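Local coordinates for protein galectin 2 (PDB 2YMZ) that probably binds carbohydrates and belongs to the galectin family of lectins, at residues Phe30-Gly35 with Val81-Glu86; Leu43-Arg48 with Val94-Gly99; Met17-His22 with Leu116-Gly121. One frame throughout, in Å; residues are numbered along the deposited sequence.

Interaction 1 (Phe30-Gly35 with Val81-Glu86); sequences FAINLG and VKIIVE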
loop_
_atom_site.group_PDB
_atom_site.type_symbol
_atom_site.label_atom_id
_atom_site.label_comp_id
_atom_site.label_asym_id
_atom_site.label_seq_id
_atom_site.Cartn_x
_atom_site.Cartn_y
_atom_site.Cartn_z
ATOM N N PHE A 30 0.071 -16.975 -0.769
ATOM C CA PHE A 30 -0.212 -15.548 -0.897
ATOM C C PHE A 30 0.402 -15.181 -2.265
ATOM O O PHE A 30 1.155 -15.958 -2.847
ATOM C CB PHE A 30 0.369 -14.721 0.278
ATOM C CG PHE A 30 1.884 -14.752 0.374
ATOM C CD1 PHE A 30 2.681 -13.756 -0.264
ATOM C CD2 PHE A 30 2.496 -15.699 1.207
ATOM C CE1 PHE A 30 4.055 -13.740 -0.049
ATOM C CE2 PHE A 30 3.854 -15.716 1.351
ATOM C CZ PHE A 30 4.653 -14.740 0.715
ATOM N N ALA A 31 0.053 -13.992 -2.801
ATOM C CA ALA A 31 0.641 -13.654 -4.086
ATOM C C ALA A 31 0.916 -12.128 -4.112
ATOM O O ALA A 31 0.178 -11.343 -3.538
ATOM C CB ALA A 31 -0.298 -13.994 -5.229
ATOM N N ILE A 32 1.987 -11.804 -4.765
ATOM C CA ILE A 32 2.367 -10.380 -4.988
ATOM C C ILE A 32 2.265 -10.339 -6.533
ATOM O O ILE A 32 2.965 -11.103 -7.276
ATOM C CB ILE A 32 3.822 -10.169 -4.566
ATOM C CG1 ILE A 32 3.924 -10.204 -3.040
ATOM C CG2 ILE A 32 4.344 -8.807 -5.046
ATOM C CD1 ILE A 32 5.338 -10.315 -2.491
ATOM N N ASN A 33 1.396 -9.436 -7.027
ATOM C CA ASN A 33 1.115 -9.313 -8.480
ATOM C C ASN A 33 1.509 -7.881 -8.973
ATOM O O ASN A 33 1.044 -6.933 -8.424
ATOM C CB ASN A 33 -0.348 -9.488 -8.686
ATOM C CG ASN A 33 -0.784 -10.955 -8.388
ATOM O OD1 ASN A 33 -0.130 -11.841 -8.852
ATOM N ND2 ASN A 33 -1.829 -11.157 -7.670
ATOM N N LEU A 34 2.317 -7.826 -10.001
ATOM C CA LEU A 34 2.881 -6.544 -10.503
ATOM C C LEU A 34 2.563 -6.503 -12.000
ATOM O O LEU A 34 2.805 -7.462 -12.735
ATOM C CB LEU A 34 4.352 -6.503 -10.284
ATOM C CG LEU A 34 4.645 -6.222 -8.789
ATOM C CD1 LEU A 34 6.038 -6.754 -8.459
ATOM C CD2 LEU A 34 4.503 -4.695 -8.485
ATOM N N GLY A 35 1.932 -5.404 -12.440
ATOM C CA GLY A 35 1.722 -5.331 -13.896
ATOM C C GLY A 35 1.140 -4.005 -14.276
ATOM O O GLY A 35 1.479 -2.997 -13.721
ATOM N N VAL A 81 7.876 -11.547 7.217
ATOM C CA VAL A 81 8.946 -11.768 6.239
ATOM C C VAL A 81 9.136 -10.536 5.391
ATOM O O VAL A 81 8.185 -9.763 5.210
ATOM C CB VAL A 81 8.696 -12.916 5.245
ATOM C CG1 VAL A 81 8.739 -14.226 5.982
ATOM C CG2 VAL A 81 7.393 -12.780 4.449
ATOM N N LYS A 82 10.370 -10.365 4.899
ATOM C CA LYS A 82 10.680 -9.277 4.012
ATOM C C LYS A 82 10.994 -9.840 2.635
ATOM O O LYS A 82 11.818 -10.744 2.534
ATOM C CB LYS A 82 11.889 -8.504 4.502
ATOM C CG LYS A 82 12.247 -7.411 3.472
ATOM C CD LYS A 82 13.226 -6.398 4.065
ATOM C CE LYS A 82 14.611 -7.017 4.174
ATOM N NZ LYS A 82 15.492 -5.999 4.828
ATOM N N ILE A 83 10.315 -9.355 1.599
ATOM C CA ILE A 83 10.534 -9.795 0.188
ATOM C C ILE A 83 11.045 -8.537 -0.604
ATOM O O ILE A 83 10.436 -7.504 -0.523
ATOM C CB ILE A 83 9.204 -10.313 -0.368
ATOM C CG1 ILE A 83 8.835 -11.619 0.395
ATOM C CG2 ILE A 83 9.355 -10.694 -1.824
ATOM C CD1 ILE A 83 7.399 -12.110 0.349
ATOM N N ILE A 84 12.107 -8.675 -1.384
ATOM C CA ILE A 84 12.561 -7.502 -2.156
ATOM C C ILE A 84 12.421 -7.866 -3.638
ATOM O O ILE A 84 12.846 -8.965 -3.993
ATOM C CB ILE A 84 14.022 -7.253 -1.875
ATOM C CG1 ILE A 84 14.107 -6.815 -0.410
ATOM C CG2 ILE A 84 14.534 -6.117 -2.809
ATOM C CD1 ILE A 84 15.472 -6.698 0.221
ATOM N N VAL A 85 11.772 -7.026 -4.421
ATOM C CA VAL A 85 11.614 -7.269 -5.867
ATOM C C VAL A 85 12.437 -6.196 -6.569
ATOM O O VAL A 85 12.356 -5.014 -6.190
ATOM C CB VAL A 85 10.182 -7.088 -6.313
ATOM C CG1 VAL A 85 10.065 -7.576 -7.785
ATOM C CG2 VAL A 85 9.212 -7.943 -5.425
ATOM N N GLU A 86 13.179 -6.602 -7.609
ATOM C CA GLU A 86 13.892 -5.617 -8.435
ATOM C C GLU A 86 13.519 -5.766 -9.876
ATOM O O GLU A 86 13.344 -6.930 -10.347
ATOM C CB GLU A 86 15.331 -5.866 -8.265
ATOM C CG GLU A 86 15.737 -5.196 -6.985
ATOM C CD GLU A 86 16.979 -5.759 -6.439
ATOM O OE1 GLU A 86 17.487 -6.703 -7.067
ATOM O OE2 GLU A 86 17.425 -5.243 -5.368
#

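Interaction 2 (Leu43-Arg48 with Val94-Gly99); sequences LHFNPR and VKLPDG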
loop_
_atom_site.group_PDB
_atom_site.type_symbol
_atom_site.label_atom_id
_atom_site.label_comp_id
_atom_site.label_asym_id
_atom_site.label_seq_id
_atom_site.Cartn_x
_atom_site.Cartn_y
_atom_site.Cartn_z
ATOM N N LEU A 43 4.422 -10.050 -13.315
ATOM C CA LEU A 43 4.997 -10.965 -12.315
ATOM C C LEU A 43 3.851 -11.323 -11.368
ATOM O O LEU A 43 3.277 -10.440 -10.681
ATOM C CB LEU A 43 6.188 -10.352 -11.572
ATOM C CG LEU A 43 6.781 -11.217 -10.393
ATOM C CD1 LEU A 43 7.146 -12.632 -10.847
ATOM C CD2 LEU A 43 7.955 -10.549 -9.670
ATOM N N HIS A 44 3.527 -12.614 -11.288
ATOM C CA HIS A 44 2.677 -13.094 -10.213
ATOM C C HIS A 44 3.583 -14.028 -9.421
ATOM O O HIS A 44 4.059 -15.034 -9.974
ATOM C CB HIS A 44 1.479 -13.836 -10.879
ATOM C CG HIS A 44 0.709 -14.836 -10.018
ATOM N ND1 HIS A 44 -0.288 -14.464 -9.145
ATOM C CD2 HIS A 44 0.737 -16.206 -9.998
ATOM C CE1 HIS A 44 -0.828 -15.556 -8.598
ATOM N NE2 HIS A 44 -0.256 -16.621 -9.150
ATOM N N PHE A 45 3.940 -13.638 -8.208
ATOM C CA PHE A 45 4.909 -14.352 -7.364
ATOM C C PHE A 45 4.039 -14.968 -6.295
ATOM O O PHE A 45 3.419 -14.264 -5.466
ATOM C CB PHE A 45 5.815 -13.279 -6.719
ATOM C CG PHE A 45 6.756 -13.820 -5.682
ATOM C CD1 PHE A 45 7.934 -14.419 -6.077
ATOM C CD2 PHE A 45 6.435 -13.679 -4.313
ATOM C CE1 PHE A 45 8.812 -14.937 -5.110
ATOM C CE2 PHE A 45 7.323 -14.166 -3.339
ATOM C CZ PHE A 45 8.463 -14.821 -3.763
ATOM N N ASN A 46 3.983 -16.315 -6.279
ATOM C CA ASN A 46 2.963 -16.923 -5.473
ATOM C C ASN A 46 3.533 -18.142 -4.685
ATOM O O ASN A 46 3.616 -19.267 -5.211
ATOM C CB ASN A 46 1.921 -17.472 -6.491
ATOM C CG ASN A 46 0.794 -18.322 -5.847
ATOM O OD1 ASN A 46 0.241 -19.172 -6.574
ATOM N ND2 ASN A 46 0.362 -18.051 -4.647
ATOM N N PRO A 47 4.024 -17.891 -3.462
ATOM C CA PRO A 47 4.446 -19.026 -2.644
ATOM C C PRO A 47 3.248 -19.872 -2.242
ATOM O O PRO A 47 2.240 -19.354 -1.805
ATOM C CB PRO A 47 4.966 -18.329 -1.386
ATOM C CG PRO A 47 5.496 -16.967 -1.835
ATOM C CD PRO A 47 4.420 -16.586 -2.887
ATOM N N ARG A 48 3.380 -21.171 -2.423
ATOM C CA ARG A 48 2.272 -22.098 -2.144
ATOM C C ARG A 48 2.761 -23.115 -1.082
ATOM O O ARG A 48 3.712 -23.869 -1.322
ATOM C CB ARG A 48 1.939 -22.823 -3.427
ATOM C CG ARG A 48 1.097 -21.817 -4.294
ATOM C CD ARG A 48 0.207 -22.454 -5.339
ATOM N NE ARG A 48 -0.494 -23.614 -4.845
ATOM C CZ ARG A 48 -1.787 -23.699 -4.479
ATOM N NH1 ARG A 48 -2.588 -22.638 -4.549
ATOM N NH2 ARG A 48 -2.263 -24.906 -4.020
ATOM N N VAL A 94 13.521 -11.578 -7.405
ATOM C CA VAL A 94 12.895 -11.518 -6.087
ATOM C C VAL A 94 13.904 -12.060 -5.072
ATOM O O VAL A 94 14.295 -13.260 -5.110
ATOM C CB VAL A 94 11.553 -12.286 -6.022
ATOM C CG1 VAL A 94 10.888 -12.018 -4.637
ATOM C CG2 VAL A 94 10.594 -11.829 -7.139
ATOM N N LYS A 95 14.313 -11.230 -4.119
ATOM C CA LYS A 95 15.258 -11.736 -3.093
ATOM C C LYS A 95 14.520 -12.155 -1.845
ATOM O O LYS A 95 13.680 -11.412 -1.290
ATOM C CB LYS A 95 16.255 -10.662 -2.676
ATOM C CG LYS A 95 17.055 -10.113 -3.814
ATOM C CD LYS A 95 18.089 -9.158 -3.200
ATOM C CE LYS A 95 18.640 -8.265 -4.302
ATOM N NZ LYS A 95 19.439 -7.170 -3.650
ATOM N N LEU A 96 14.807 -13.369 -1.409
ATOM C CA LEU A 96 14.073 -13.927 -0.266
ATOM C C LEU A 96 14.912 -13.747 1.000
ATOM O O LEU A 96 16.136 -13.529 0.932
ATOM C CB LEU A 96 13.770 -15.401 -0.510
ATOM C CG LEU A 96 13.152 -15.882 -1.839
ATOM C CD1 LEU A 96 12.943 -17.394 -1.949
ATOM C CD2 LEU A 96 11.862 -15.130 -2.082
ATOM N N PRO A 97 14.280 -13.908 2.163
ATOM C CA PRO A 97 14.994 -13.695 3.469
ATOM C C PRO A 97 16.272 -14.516 3.615
ATOM O O PRO A 97 17.306 -13.988 4.089
ATOM C CB PRO A 97 13.968 -14.162 4.474
ATOM C CG PRO A 97 12.631 -13.812 3.810
ATOM C CD PRO A 97 12.843 -14.142 2.344
ATOM N N ASP A 98 16.232 -15.783 3.188
ATOM C CA ASP A 98 17.456 -16.609 3.247
ATOM C C ASP A 98 18.539 -16.217 2.241
ATOM O O ASP A 98 19.577 -16.836 2.228
ATOM C CB ASP A 98 17.131 -18.082 3.138
ATOM C CG ASP A 98 16.486 -18.453 1.808
ATOM O OD1 ASP A 98 16.540 -17.651 0.818
ATOM O OD2 ASP A 98 15.904 -19.553 1.770
ATOM N N GLY A 99 18.310 -15.200 1.416
ATOM C CA GLY A 99 19.292 -14.809 0.391
ATOM C C GLY A 99 19.137 -15.521 -0.959
ATOM O O GLY A 99 19.723 -15.093 -1.937
#

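Interaction 3 (Met17-His22 with Leu116-Gly121); sequences MKIKGH and LNILGG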
loop_
_atom_site.group_PDB
_atom_site.type_symbol
_atom_site.label_atom_id
_atom_site.label_comp_id
_atom_site.label_asym_id
_atom_site.label_seq_id
_atom_site.Cartn_x
_atom_site.Cartn_y
_atom_site.Cartn_z
ATOM N N MET A 17 11.525 -2.749 -4.863
ATOM C CA MET A 17 10.329 -2.672 -4.020
ATOM C C MET A 17 10.558 -3.617 -2.835
ATOM O O MET A 17 11.088 -4.743 -3.006
ATOM C CB MET A 17 9.153 -3.167 -4.841
ATOM C CG MET A 17 7.822 -3.105 -4.136
ATOM S SD MET A 17 6.549 -3.689 -5.343
ATOM C CE MET A 17 6.448 -2.305 -6.504
ATOM N N LYS A 18 10.262 -3.118 -1.627
ATOM C CA LYS A 18 10.505 -3.865 -0.383
ATOM C C LYS A 18 9.131 -4.063 0.224
ATOM O O LYS A 18 8.381 -3.087 0.468
ATOM C CB LYS A 18 11.469 -3.059 0.527
ATOM C CG LYS A 18 12.835 -2.968 -0.183
ATOM C CD LYS A 18 13.801 -1.983 0.506
ATOM C CE LYS A 18 14.812 -1.423 -0.511
ATOM N NZ LYS A 18 15.663 -0.375 0.116
ATOM N N ILE A 19 8.747 -5.342 0.412
ATOM C CA ILE A 19 7.435 -5.654 0.929
ATOM C C ILE A 19 7.670 -6.486 2.187
ATOM O O ILE A 19 8.223 -7.572 2.091
ATOM C CB ILE A 19 6.654 -6.491 -0.103
ATOM C CG1 ILE A 19 6.271 -5.589 -1.293
ATOM C CG2 ILE A 19 5.328 -7.027 0.508
ATOM C CD1 ILE A 19 5.818 -6.325 -2.548
ATOM N N LYS A 20 7.207 -6.034 3.323
ATOM C CA LYS A 20 7.303 -6.851 4.535
ATOM C C LYS A 20 5.957 -7.093 5.002
ATOM O O LYS A 20 5.078 -6.225 4.922
ATOM C CB LYS A 20 7.982 -6.149 5.728
ATOM C CG LYS A 20 9.415 -5.798 5.561
ATOM C CD LYS A 20 9.870 -5.185 6.918
ATOM C CE LYS A 20 10.355 -6.253 7.865
ATOM N NZ LYS A 20 11.175 -5.596 8.971
ATOM N N GLY A 21 5.712 -8.277 5.576
ATOM C CA GLY A 21 4.384 -8.483 6.082
ATOM C C GLY A 21 4.261 -9.793 6.804
ATOM O O GLY A 21 5.267 -10.543 6.919
ATOM N N HIS A 22 3.084 -9.983 7.376
ATOM C CA HIS A 22 2.798 -11.168 8.201
ATOM C C HIS A 22 2.062 -12.276 7.395
ATOM O O HIS A 22 0.994 -12.039 6.848
ATOM C CB HIS A 22 1.935 -10.718 9.366
ATOM C CG HIS A 22 1.640 -11.845 10.315
ATOM N ND1 HIS A 22 2.557 -12.326 11.224
ATOM C CD2 HIS A 22 0.547 -12.627 10.431
ATOM C CE1 HIS A 22 2.023 -13.354 11.875
ATOM N NE2 HIS A 22 0.812 -13.560 11.408
ATOM N N LEU A 116 0.008 -2.795 -8.596
ATOM C CA LEU A 116 0.419 -3.870 -7.668
ATOM C C LEU A 116 -0.824 -4.360 -6.897
ATOM O O LEU A 116 -1.632 -3.570 -6.437
ATOM C CB LEU A 116 1.382 -3.240 -6.633
ATOM C CG LEU A 116 1.758 -3.974 -5.314
ATOM C CD1 LEU A 116 2.450 -5.318 -5.543
ATOM C CD2 LEU A 116 2.655 -3.043 -4.461
ATOM N N ASN A 117 -0.932 -5.675 -6.645
ATOM C CA ASN A 117 -1.880 -6.073 -5.639
ATOM C C ASN A 117 -1.215 -7.238 -4.857
ATOM O O ASN A 117 -0.206 -7.826 -5.314
ATOM C CB ASN A 117 -3.269 -6.398 -6.213
ATOM C CG ASN A 117 -3.358 -7.725 -6.921
ATOM O OD1 ASN A 117 -2.796 -8.724 -6.480
ATOM N ND2 ASN A 117 -4.169 -7.770 -7.993
ATOM N N ILE A 118 -1.665 -7.379 -3.616
ATOM C CA ILE A 118 -1.146 -8.483 -2.810
ATOM C C ILE A 118 -2.407 -9.200 -2.362
ATOM O O ILE A 118 -3.334 -8.540 -1.901
ATOM C CB ILE A 118 -0.286 -7.936 -1.653
ATOM C CG1 ILE A 118 1.024 -7.458 -2.258
ATOM C CG2 ILE A 118 0.148 -9.188 -0.820
ATOM C CD1 ILE A 118 1.948 -6.628 -1.407
ATOM N N LEU A 119 -2.460 -10.536 -2.504
ATOM C CA LEU A 119 -3.699 -11.296 -2.229
ATOM C C LEU A 119 -3.322 -12.485 -1.323
ATOM O O LEU A 119 -2.132 -12.920 -1.320
ATOM C CB LEU A 119 -4.244 -11.927 -3.521
ATOM C CG LEU A 119 -4.547 -11.025 -4.753
ATOM C CD1 LEU A 119 -5.273 -11.764 -5.876
ATOM C CD2 LEU A 119 -5.391 -9.872 -4.281
ATOM N N GLY A 120 -4.297 -12.992 -0.584
ATOM C CA GLY A 120 -4.064 -14.292 0.080
ATOM C C GLY A 120 -3.634 -14.034 1.508
ATOM O O GLY A 120 -3.983 -13.040 2.077
ATOM N N GLY A 121 -2.861 -14.945 2.114
ATOM C CA GLY A 121 -2.682 -14.875 3.583
ATOM C C GLY A 121 -1.427 -14.095 3.911
ATOM O O GLY A 121 -0.472 -14.654 4.437
#

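Interaction 1 (Phe30-Gly35 with Val81-Glu86)
Strands 30-34 and 81-86 run in nearly the same direction in two facing sheets, their axes 11.0 Å apart at closest approach and crossing at -24°. The side chains that meet across it are all apolar. Every second residue of each strand points inward: Phe-30, Ile-32 and Leu-34 on one side, Ile-83 and Val-85 on the other. Ile-83 takes part in two of the three side-chain contacts. Its CD1 methyl lies at the edge of the Phe-30 ring, near the ring plane, with 3.7 Å to Phe-30 CE1 and 3.8 Å to Phe-30 CZ. The Phe-30 ring is put there by a chi1 of 64°, which sets CG between the backbone N and the carbonyl carbon. The same Ile-83 methyl meets Ile-32 tip to tip, CD1 to CD1, at 3.9 Å. One methyl of Ile-83 thus touches both the Phe-30 ring edge and the end of Ile-32. Further along, Leu-34 and Val-85 slide past each other, and Leu-34 CD1 comes to 4.2 Å from Val-85 CG1. All five residues are buried. The Phe-30 ring also stacks on that of Phe-122. Strand 30-34 is flanked in its sheet by strands 40-48 and 112-120, while strand 80-88 lies between 16-23 and 91-95 in the other. The centre of the contact lies about 3 Å from the centre of the chain, in the middle of the galectin beta-sandwich.

Interaction 2 (Leu43-Arg48 with Val94-Gly99)
The carboxylate oxygen OD2 of Asp-98 is gripped by two groups, Asn-74 ND2 and His-72 NE2. Its partner OD1 takes the backbone N of His-100. These bonds are consistent with a well-held type I beta turn from Leu-96 to Gly-99, which is closed by a hydrogen bond of 2.8 Å from Gly-99 N to Leu-96 O. Gly-99 ends the turn with a positive phi, a backbone conformation that suits glycine.

The contact with strand 43-48 is apolar and uses Val-94, at the end of strand 91-95, and Leu-96, the first residue of the turn. Phe-45 and Val-94 are its two main pieces. Val-94 comes over one ring face, and its CG1 sits 4.0 Å from the Phe-45 ring centroid, 26° off the normal, in a CH-pi contact offset toward the rim. Phe-45 CG is anti to the backbone N (chi1 173°), which carries the ring across to Val-94.

The two strands belong to opposite sheets of the galectin beta-sandwich. Leu-43 and Phe-45 face the interior, whereas His-44, Asn-46 and Arg-48 turn to the other side of their sheet. Their spacing matches the His-X-Asn-X-Arg signature of galectins, which lines the galactoside site in relatives. His-44 also meets the ring of Trp-64 there, with the planes at about 55°.

On the interior side, the other Val-94 methyl, CG2, lies 3.9 Å from Leu-43 CD2. Leu-96 approaches the ring at its edge, near the ring plane, and its CD2 is 3.8 Å from Phe-45 CZ. Ile-54 of strand 53-60 touches both Phe-45 and Leu-96, and Phe-75 packs on Leu-96 from a loop.

Interaction 3 (Met17-His22 with Leu116-Gly121)
Strands 17-22 and 116-120 pack face to face through apolar side chains, one from each sheet of the sandwich. The two segments run almost the same way, with end-to-end directions 18° apart. The backbones draw together along them: the alpha carbons of Met-17 and Leu-116 are 10.6 Å apart, those of His-22 and Gly-121 only 8.1 Å. Two pairs of side chains fill the wider part. Ile-19 and Ile-118 meet tip to tip, and Ile-118 CD1 touches two methyls of the same partner, with 3.9 Å to Ile-19 CG2 and 4.0 Å to Ile-19 CD1. Met-17 and Leu-116 also reach toward each other, the sulfur SD of Met-17 lying 4.0 Å from Leu-116 CD2. Met-17 is extended as far as its sulfur (chi1 -178°, chi2 178°), and this brings SD across to the leucine.

At the other end, where the segments come closest, backbone meets backbone. His-22 O and Gly-121 O are 3.8 Å apart. A sulfate ion, probably from the crystallisation liquor, is bound near the His-22 side chain. Gly-120 has a positive phi, a conformation that suits glycine, as the chain turns out of strand 112-120. It then enters strand 122-129, the neighbour of 16-23 in the other sheet. Phe-122 of that strand packs on Ile-19 and Phe-127 on Met-17, and Phe-4 of strand 2-6 packs on Leu-116 and Ile-118. Alternating inward apolar residues between two antiparallel sheets, with a short connection from one sheet to the other, fit the galectin jelly-roll sandwich.

All three contacts join the same two sheets. The touching residues are buried, except His-22 and Gly-121 of interaction 3, which are partly exposed. Interaction 1 is the most central. Its strand 30-34 lies between 40-48 of interaction 2 and 112-120 of interaction 3, and its strand 80-88 lies between 91-95 and 16-23. Interaction 1 touches both; the nearest atoms of interactions 2 and 3 are about 6 Å apart. Interactions 1 and 3 are mainly aliphatic, with a ring edge in the first and a thioether in the third. Interaction 2 uses a ring face and ends in an exposed turn. Asn-33 OD1 bonds His-44 ND1 at 2.6 Å, tying interactions 1 and 2.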